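Side-chain contacts in putative RnfG subunit of electron transport complex (Thermotoga maritima, PDB 3DCZ), which probably serves as an FMN-carrying subunit of a membrane-bound complex that couples electron transfer to ion translocation across the membrane: residues A[23-26]-A[27-31]; A[191-194]-A[195-199]; A[199-202]-A[203-207]. One frame throughout, in Å; residues are numbered along the deposited sequence.

The three contacts are local, each joining side chains about one turn apart on a helix, and they follow one another along the chain. Contact 1 lies on helix 22-31 near the start of the modelled chain; contacts 2 and 3 share helix 188-206 at the C-terminal end of the chain, with Tyr-199 common to both and their centres about 12 Å apart. Contacts 1 and 2, with centres about 18 Å apart, sit on opposite sides of the chain's centre and do not touch. Contact 1 lies about 22 Å from contact 3, centre to centre. All three pack on the five-stranded antiparallel sheet through strands 98-107 and 110-120, so helices near both modelled ends share one sheet.

Contact 1: residues A[23-26]-A[27-31]; sequences AKLS and AIKFV
Ala-27, Ile-28, Lys-29 and Phe-30 each donate their backbone N-H to the carbonyl four residues earlier, Ala-23 to Ser-26 in turn, with N-to-O distances such as 2.9 Å from Ile-28 N to Lys-24 O and N-H...O angles of 154° to 167°, the regular pattern of an alpha-helix. Two pairs of side chains follow the same spacing. Lys-24 and Ile-28 run alongside each other in the same direction: the CG of Lys-24 meets CD1 of Ile-28 at 4.0 Å, and CE of the extended lysine passes that methyl at 4.1 Å. Ile-28 takes part through its CG1 branch, which stands beside its own backbone N (chi1 -66°) and therefore leans back over the preceding turn, bringing CG1 to 3.3 Å from Lys-24 O. The lysine's ammonium goes further, to the carbonyl of Ile-56 and the hydroxyls of Thr-58 and Tyr-74, so three hydrogen bonds hold the NZ of this buried side chain.

Leu-25 and Lys-29 meet differently, the two side chains crossing at a slant. Here the aliphatic part of the lysine does the touching, CE of Lys-29 lying 3.9 Å from Leu-25 CG, while Lys-29 CG packs 3.3 Å from Leu-25 O. Beyond CE, NZ forms salt bridges with Glu-44 and Glu-48, two carboxylates of helix 44-54 that would probably favour its charged state. Leu-25 and Ile-28 also lean on Val-51 of that helix. On another flank Ala-27 rests on Val-101, Arg-117 and Ile-119, and Phe-30 makes a cation-pi contact with Arg-117. Side-chain pairs one turn (i, i+4) apart are those of a regular alpha-helix; helix 22-31 is here packed between helix 44-54 and the antiparallel sheet.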
loop_
_atom_site.group_PDB
_atom_site.type_symbol
_atom_site.label_atom_id
_atom_site.label_comp_id
_atom_site.label_asym_id
_atom_site.label_seq_id
_atom_site.Cartn_x
_atom_site.Cartn_y
_atom_site.Cartn_z
ATOM N N ALA A 23 11.004 -0.339 12.449
ATOM C CA ALA A 23 10.230 0.467 11.477
ATOM C C ALA A 23 9.456 -0.405 10.487
ATOM O O ALA A 23 8.269 -0.190 10.216
ATOM C CB ALA A 23 11.133 1.414 10.707
ATOM N N LYS A 24 10.130 -1.393 9.919
ATOM C CA LYS A 24 9.473 -2.259 8.932
ATOM C C LYS A 24 8.308 -3.036 9.559
ATOM O O LYS A 24 7.186 -3.054 9.033
ATOM C CB LYS A 24 10.480 -3.224 8.304
ATOM C CG LYS A 24 9.874 -4.083 7.227
ATOM C CD LYS A 24 10.898 -4.954 6.520
ATOM C CE LYS A 24 10.207 -5.900 5.558
ATOM N NZ LYS A 24 11.224 -6.729 4.809
ATOM N N LEU A 25 8.582 -3.697 10.687
ATOM C CA LEU A 25 7.556 -4.461 11.373
ATOM C C LEU A 25 6.397 -3.563 11.804
ATOM O O LEU A 25 5.225 -3.934 11.676
ATOM C CB LEU A 25 8.153 -5.231 12.567
ATOM C CG LEU A 25 7.196 -6.154 13.293
ATOM C CD1 LEU A 25 6.622 -7.216 12.355
ATOM C CD2 LEU A 25 7.951 -6.835 14.471
ATOM N N SER A 26 6.712 -2.371 12.281
ATOM C CA SER A 26 5.686 -1.405 12.671
ATOM C C SER A 26 4.790 -1.047 11.472
ATOM O O SER A 26 3.558 -0.981 11.580
ATOM C CB SER A 26 6.351 -0.147 13.228
ATOM O OG SER A 26 5.409 0.888 13.418
ATOM N N ALA A 27 5.413 -0.811 10.317
ATOM C CA ALA A 27 4.683 -0.505 9.082
ATOM C C ALA A 27 3.782 -1.637 8.638
ATOM O O ALA A 27 2.649 -1.407 8.195
ATOM C CB ALA A 27 5.646 -0.094 7.931
ATOM N N ILE A 28 4.290 -2.873 8.702
ATOM C CA ILE A 28 3.495 -4.010 8.270
ATOM C C ILE A 28 2.289 -4.167 9.202
ATOM O O ILE A 28 1.169 -4.413 8.747
ATOM C CB ILE A 28 4.350 -5.270 8.251
ATOM C CG1 ILE A 28 5.409 -5.114 7.171
ATOM C CG2 ILE A 28 3.473 -6.556 8.030
ATOM C CD1 ILE A 28 6.479 -6.264 7.151
ATOM N N LYS A 29 2.510 -4.008 10.494
ATOM C CA LYS A 29 1.405 -4.045 11.470
ATOM C C LYS A 29 0.386 -2.947 11.155
ATOM O O LYS A 29 -0.833 -3.203 11.123
ATOM C CB LYS A 29 1.933 -3.856 12.901
ATOM C CG LYS A 29 2.682 -5.041 13.453
ATOM C CD LYS A 29 3.296 -4.734 14.819
ATOM C CE LYS A 29 3.941 -5.941 15.415
ATOM N NZ LYS A 29 4.367 -5.607 16.792
ATOM N N PHE A 30 0.873 -1.735 10.877
ATOM C CA PHE A 30 -0.040 -0.624 10.609
ATOM C C PHE A 30 -0.953 -0.898 9.415
ATOM O O PHE A 30 -2.183 -0.689 9.491
ATOM C CB PHE A 30 0.715 0.672 10.345
ATOM C CG PHE A 30 -0.202 1.800 10.001
ATOM C CD1 PHE A 30 -0.843 2.512 10.993
ATOM C CD2 PHE A 30 -0.456 2.138 8.676
ATOM C CE1 PHE A 30 -1.694 3.510 10.685
ATOM C CE2 PHE A 30 -1.353 3.105 8.349
ATOM C CZ PHE A 30 -1.956 3.840 9.373
ATOM N N VAL A 31 -0.372 -1.420 8.323
ATOM C CA VAL A 31 -1.153 -1.595 7.091
ATOM C C VAL A 31 -2.129 -2.766 7.175
ATOM O O VAL A 31 -3.014 -2.942 6.306
ATOM C CB VAL A 31 -0.250 -1.680 5.822
ATOM C CG1 VAL A 31 0.544 -0.326 5.650
ATOM C CG2 VAL A 31 0.667 -2.860 5.873
#

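Contact 2: residues A[191-194]-A[195-199]; sequences VVTA and LNLMY
Val-191 and Leu-195 open the inward face of helix 188-206, an amphipathic alpha-helix packed on the five-stranded antiparallel sheet; both segments fall in the sequence range of the FMN-binding family. Their side chains lie parallel, Val-191 CG1 meeting Leu-195 CD1 at 4.0 Å. One turn on, Met-198, present as selenomethionine, is modelled with its end folded back, CE 4.2 Å from Ala-194 CB, although the distorted geometry at SE makes the position of CE doubtful. The other flank is polar: Asn-196 runs beside Val-192, with ND2 3.6 Å from Val-192 CG1. That amide is gripped at both ends, since OD1 accepts a hydrogen bond from the backbone N of Leu-153 and ND2 donates to a water, which fixes which way the amide is turned. A leucine in its place would probably leave the N-H of Leu-153 without its acceptor and the water without one of its partners.

Further out, Leu-195 and Met-198 both rest on Ala-102 of strand 98-107, and Leu-195 and Val-191 on strand 110-120 at Val-116 and Val-118, while Leu-153 covers Val-192 and Leu-195. Thr-193 OG1 is itself hydrogen-bonded to the carbonyl of Arg-189 a turn earlier. The bridging water accepts from Asn-196 ND2 at 3.0 Å and donates to Thr-193 OG1 at 3.2 Å.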
loop_
_atom_site.group_PDB
_atom_site.type_symbol
_atom_site.label_atom_id
_atom_site.label_comp_id
_atom_site.label_asym_id
_atom_site.label_seq_id
_atom_site.Cartn_x
_atom_site.Cartn_y
_atom_site.Cartn_z
ATOM N N VAL A 191 4.791 8.245 -4.442
ATOM C CA VAL A 191 4.024 7.260 -3.632
ATOM C C VAL A 191 2.971 6.544 -4.487
ATOM O O VAL A 191 2.866 5.318 -4.464
ATOM C CB VAL A 191 3.360 7.901 -2.411
ATOM C CG1 VAL A 191 2.532 6.847 -1.592
ATOM C CG2 VAL A 191 4.415 8.570 -1.525
ATOM N N VAL A 192 2.175 7.312 -5.221
ATOM C CA VAL A 192 1.191 6.746 -6.137
ATOM C C VAL A 192 1.841 5.787 -7.144
ATOM O O VAL A 192 1.327 4.705 -7.427
ATOM C CB VAL A 192 0.417 7.890 -6.826
ATOM C CG1 VAL A 192 -0.241 7.460 -8.156
ATOM C CG2 VAL A 192 -0.598 8.464 -5.850
ATOM N N THR A 193 3.003 6.167 -7.681
ATOM C CA THR A 193 3.679 5.314 -8.662
ATOM C C THR A 193 4.050 3.974 -8.044
ATOM O O THR A 193 3.780 2.907 -8.625
ATOM C CB THR A 193 4.915 6.022 -9.228
ATOM O OG1 THR A 193 4.483 7.167 -9.996
ATOM C CG2 THR A 193 5.715 5.103 -10.152
ATOM N N ALA A 194 4.683 4.024 -6.874
ATOM C CA ALA A 194 5.027 2.811 -6.122
ATOM C C ALA A 194 3.797 1.901 -5.891
ATOM O O ALA A 194 3.825 0.683 -6.138
ATOM C CB ALA A 194 5.695 3.188 -4.791
ATOM N N LEU A 195 2.707 2.507 -5.449
ATOM C CA LEU A 195 1.450 1.781 -5.196
ATOM C C LEU A 195 0.933 1.118 -6.485
ATOM O O LEU A 195 0.540 -0.054 -6.490
ATOM C CB LEU A 195 0.403 2.743 -4.611
ATOM C CG LEU A 195 0.699 3.142 -3.168
ATOM C CD1 LEU A 195 -0.280 4.250 -2.737
ATOM C CD2 LEU A 195 0.639 1.916 -2.198
ATOM N N ASN A 196 0.957 1.868 -7.583
ATOM C CA ASN A 196 0.529 1.336 -8.845
ATOM C C ASN A 196 1.392 0.147 -9.297
ATOM O O ASN A 196 0.904 -0.820 -9.869
ATOM C CB ASN A 196 0.547 2.424 -9.907
ATOM C CG ASN A 196 -0.650 3.347 -9.843
ATOM O OD1 ASN A 196 -1.750 2.935 -9.426
ATOM N ND2 ASN A 196 -0.464 4.575 -10.308
ATOM N N LEU A 197 2.698 0.225 -9.065
ATOM C CA LEU A 197 3.570 -0.888 -9.398
ATOM C C LEU A 197 3.313 -2.126 -8.563
ATOM O O LEU A 197 3.370 -3.259 -9.070
ATOM C CB LEU A 197 5.043 -0.464 -9.306
ATOM C CG LEU A 197 5.506 0.548 -10.356
ATOM C CD1 LEU A 197 6.948 0.944 -10.050
ATOM C CD2 LEU A 197 5.334 -0.068 -11.727
HETATM N N MSE A 198 3.087 -1.934 -7.265
HETATM C CA MSE A 198 2.793 -3.055 -6.390
HETATM C C MSE A 198 1.515 -3.768 -6.840
HETATM O O MSE A 198 1.442 -4.988 -6.857
HETATM C CB MSE A 198 2.681 -2.558 -4.939
HETATM C CG MSE A 198 4.018 -2.381 -4.277
HETATM SE SE MSE A 198 3.726 -1.751 -2.409
HETATM C CE MSE A 198 4.064 -0.236 -3.078
ATOM N N TYR A 199 0.519 -2.978 -7.233
ATOM C CA TYR A 199 -0.724 -3.540 -7.775
ATOM C C TYR A 199 -0.467 -4.321 -9.064
ATOM O O TYR A 199 -0.955 -5.449 -9.220
ATOM C CB TYR A 199 -1.744 -2.441 -7.980
ATOM C CG TYR A 199 -3.028 -2.913 -8.612
ATOM C CD1 TYR A 199 -3.976 -3.660 -7.880
ATOM C CD2 TYR A 199 -3.324 -2.600 -9.939
ATOM C CE1 TYR A 199 -5.166 -4.083 -8.488
ATOM C CE2 TYR A 199 -4.506 -3.033 -10.529
ATOM C CZ TYR A 199 -5.417 -3.764 -9.792
ATOM O OH TYR A 199 -6.621 -4.143 -10.400
HETATM O O HOH W 1 1.666 6.472 -11.273
#

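Contact 3: residues A[199-202]-A[203-207]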
loop_
_atom_site.group_PDB
_atom_site.type_symbol
_atom_site.label_atom_id
_atom_site.label_comp_id
_atom_site.label_asym_id
_atom_site.label_seq_id
_atom_site.Cartn_x
_atom_site.Cartn_y
_atom_site.Cartn_z
ATOM N N TYR A 199 0.519 -2.978 -7.233
ATOM C CA TYR A 199 -0.724 -3.540 -7.775
ATOM C C TYR A 199 -0.467 -4.321 -9.064
ATOM O O TYR A 199 -0.955 -5.449 -9.220
ATOM C CB TYR A 199 -1.744 -2.441 -7.980
ATOM C CG TYR A 199 -3.028 -2.913 -8.612
ATOM C CD1 TYR A 199 -3.976 -3.660 -7.880
ATOM C CD2 TYR A 199 -3.324 -2.600 -9.939
ATOM C CE1 TYR A 199 -5.166 -4.083 -8.488
ATOM C CE2 TYR A 199 -4.506 -3.033 -10.529
ATOM C CZ TYR A 199 -5.417 -3.764 -9.792
ATOM O OH TYR A 199 -6.621 -4.143 -10.400
ATOM N N ARG A 200 0.331 -3.745 -9.967
ATOM C CA ARG A 200 0.702 -4.444 -11.180
ATOM C C ARG A 200 1.322 -5.787 -10.872
ATOM O O ARG A 200 0.961 -6.796 -11.457
ATOM C CB ARG A 200 1.665 -3.626 -11.983
ATOM C CG ARG A 200 1.013 -2.651 -12.873
ATOM C CD ARG A 200 2.082 -1.980 -13.731
ATOM N NE ARG A 200 2.825 -2.890 -14.602
ATOM C CZ ARG A 200 3.867 -2.526 -15.367
ATOM N NH1 ARG A 200 4.353 -1.291 -15.317
ATOM N NH2 ARG A 200 4.437 -3.385 -16.159
ATOM N N TYR A 201 2.256 -5.782 -9.941
ATOM C CA TYR A 201 2.948 -7.018 -9.581
ATOM C C TYR A 201 1.982 -8.050 -9.009
ATOM O O TYR A 201 1.983 -9.183 -9.436
ATOM C CB TYR A 201 4.079 -6.699 -8.582
ATOM C CG TYR A 201 4.811 -7.947 -8.151
ATOM C CD1 TYR A 201 5.888 -8.417 -8.889
ATOM C CD2 TYR A 201 4.388 -8.690 -7.052
ATOM C CE1 TYR A 201 6.562 -9.583 -8.542
ATOM C CE2 TYR A 201 5.083 -9.859 -6.690
ATOM C CZ TYR A 201 6.165 -10.284 -7.450
ATOM O OH TYR A 201 6.863 -11.422 -7.119
ATOM N N LEU A 202 1.140 -7.647 -8.058
ATOM C CA LEU A 202 0.150 -8.577 -7.484
ATOM C C LEU A 202 -0.762 -9.181 -8.550
ATOM O O LEU A 202 -1.077 -10.370 -8.520
ATOM C CB LEU A 202 -0.719 -7.877 -6.448
ATOM C CG LEU A 202 -0.059 -7.563 -5.123
ATOM C CD1 LEU A 202 -1.021 -6.779 -4.188
ATOM C CD2 LEU A 202 0.389 -8.860 -4.457
ATOM N N GLU A 203 -1.228 -8.348 -9.462
ATOM C CA GLU A 203 -2.042 -8.833 -10.575
ATOM C C GLU A 203 -1.308 -9.859 -11.433
ATOM O O GLU A 203 -1.930 -10.855 -11.844
ATOM C CB GLU A 203 -2.498 -7.664 -11.442
ATOM C CG GLU A 203 -3.579 -6.834 -10.783
ATOM C CD GLU A 203 -4.904 -7.550 -10.745
ATOM O OE1 GLU A 203 -5.276 -8.126 -11.775
ATOM O OE2 GLU A 203 -5.576 -7.542 -9.714
ATOM N N GLU A 204 -0.017 -9.618 -11.685
ATOM C CA GLU A 204 0.824 -10.523 -12.504
ATOM C C GLU A 204 0.968 -11.887 -11.840
ATOM O O GLU A 204 0.873 -12.928 -12.509
ATOM C CB GLU A 204 2.242 -10.000 -12.686
ATOM C CG GLU A 204 2.490 -8.923 -13.706
ATOM C CD GLU A 204 3.971 -8.499 -13.692
ATOM O OE1 GLU A 204 4.838 -9.399 -13.608
ATOM O OE2 GLU A 204 4.254 -7.282 -13.714
ATOM N N VAL A 205 1.246 -11.896 -10.545
ATOM C CA VAL A 205 1.517 -13.149 -9.840
ATOM C C VAL A 205 0.232 -13.867 -9.413
ATOM O O VAL A 205 0.284 -15.030 -9.045
ATOM C CB VAL A 205 2.532 -12.956 -8.685
ATOM C CG1 VAL A 205 3.843 -12.418 -9.262
ATOM C CG2 VAL A 205 1.999 -12.035 -7.601
ATOM N N SER A 206 -0.906 -13.178 -9.471
ATOM C CA SER A 206 -2.168 -13.787 -9.068
ATOM C C SER A 206 -2.833 -14.525 -10.224
ATOM O O SER A 206 -3.748 -15.322 -10.004
ATOM C CB SER A 206 -3.093 -12.727 -8.477
ATOM O OG SER A 206 -2.509 -12.214 -7.293
ATOM N N LYS A 207 -2.369 -14.266 -11.444
ATOM C CA LYS A 207 -2.904 -14.920 -12.635
ATOM C C LYS A 207 -2.485 -16.391 -12.681
ATOM O O LYS A 207 -2.159 -17.008 -11.657
ATOM C CB LYS A 207 -2.439 -14.176 -13.898
ATOM O OXT LYS A 207 -2.467 -17.011 -13.749
HETATM O O HOH W 2 1.732 -5.769 -15.446
#
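One methyl of Val-205, CG1, is seated over a face of the Tyr-201 ring. It stands 4.0 Å from the ring centroid and 24° off the normal, a CH-pi contact shifted toward the hydroxyl end, as the 3.6 Å approach of Val-205 CG1 to Tyr-201 CZ confirms. Tyr-199 and Glu-203 repeat the theme with a methylene: Glu-203 CG lies over the ring face, 3.9 Å from the Tyr-199 centroid. A bend at chi2 (-72°) brings OE2 to the hydroxyl end of the Tyr-199 ring, near CE1, CZ and OH, with the carboxylate plane 35° from that of the phenol, and OE2 is buried there without a polar partner in the model.

Elsewhere the pairing is polar. One water accepts from Arg-200 NE, lying in the guanidinium plane, and donates weakly to Glu-204 OE2. Near the C-terminal end of the helix, Ser-206 OG lies 2.6 Å from Leu-202 O, a hydrogen bond that holds for one of two conformers alone, beside a weak backbone bond to the same carbonyl.

Tyr-201 packs on strand 59-64, where Glu-204 forms a salt bridge with Lys-62 and a hydrogen bond with Tyr-64; Leu-202 reaches strands 83-90, 98-107 and 110-120, meeting Phe-111 alongside Glu-203 and Ser-206.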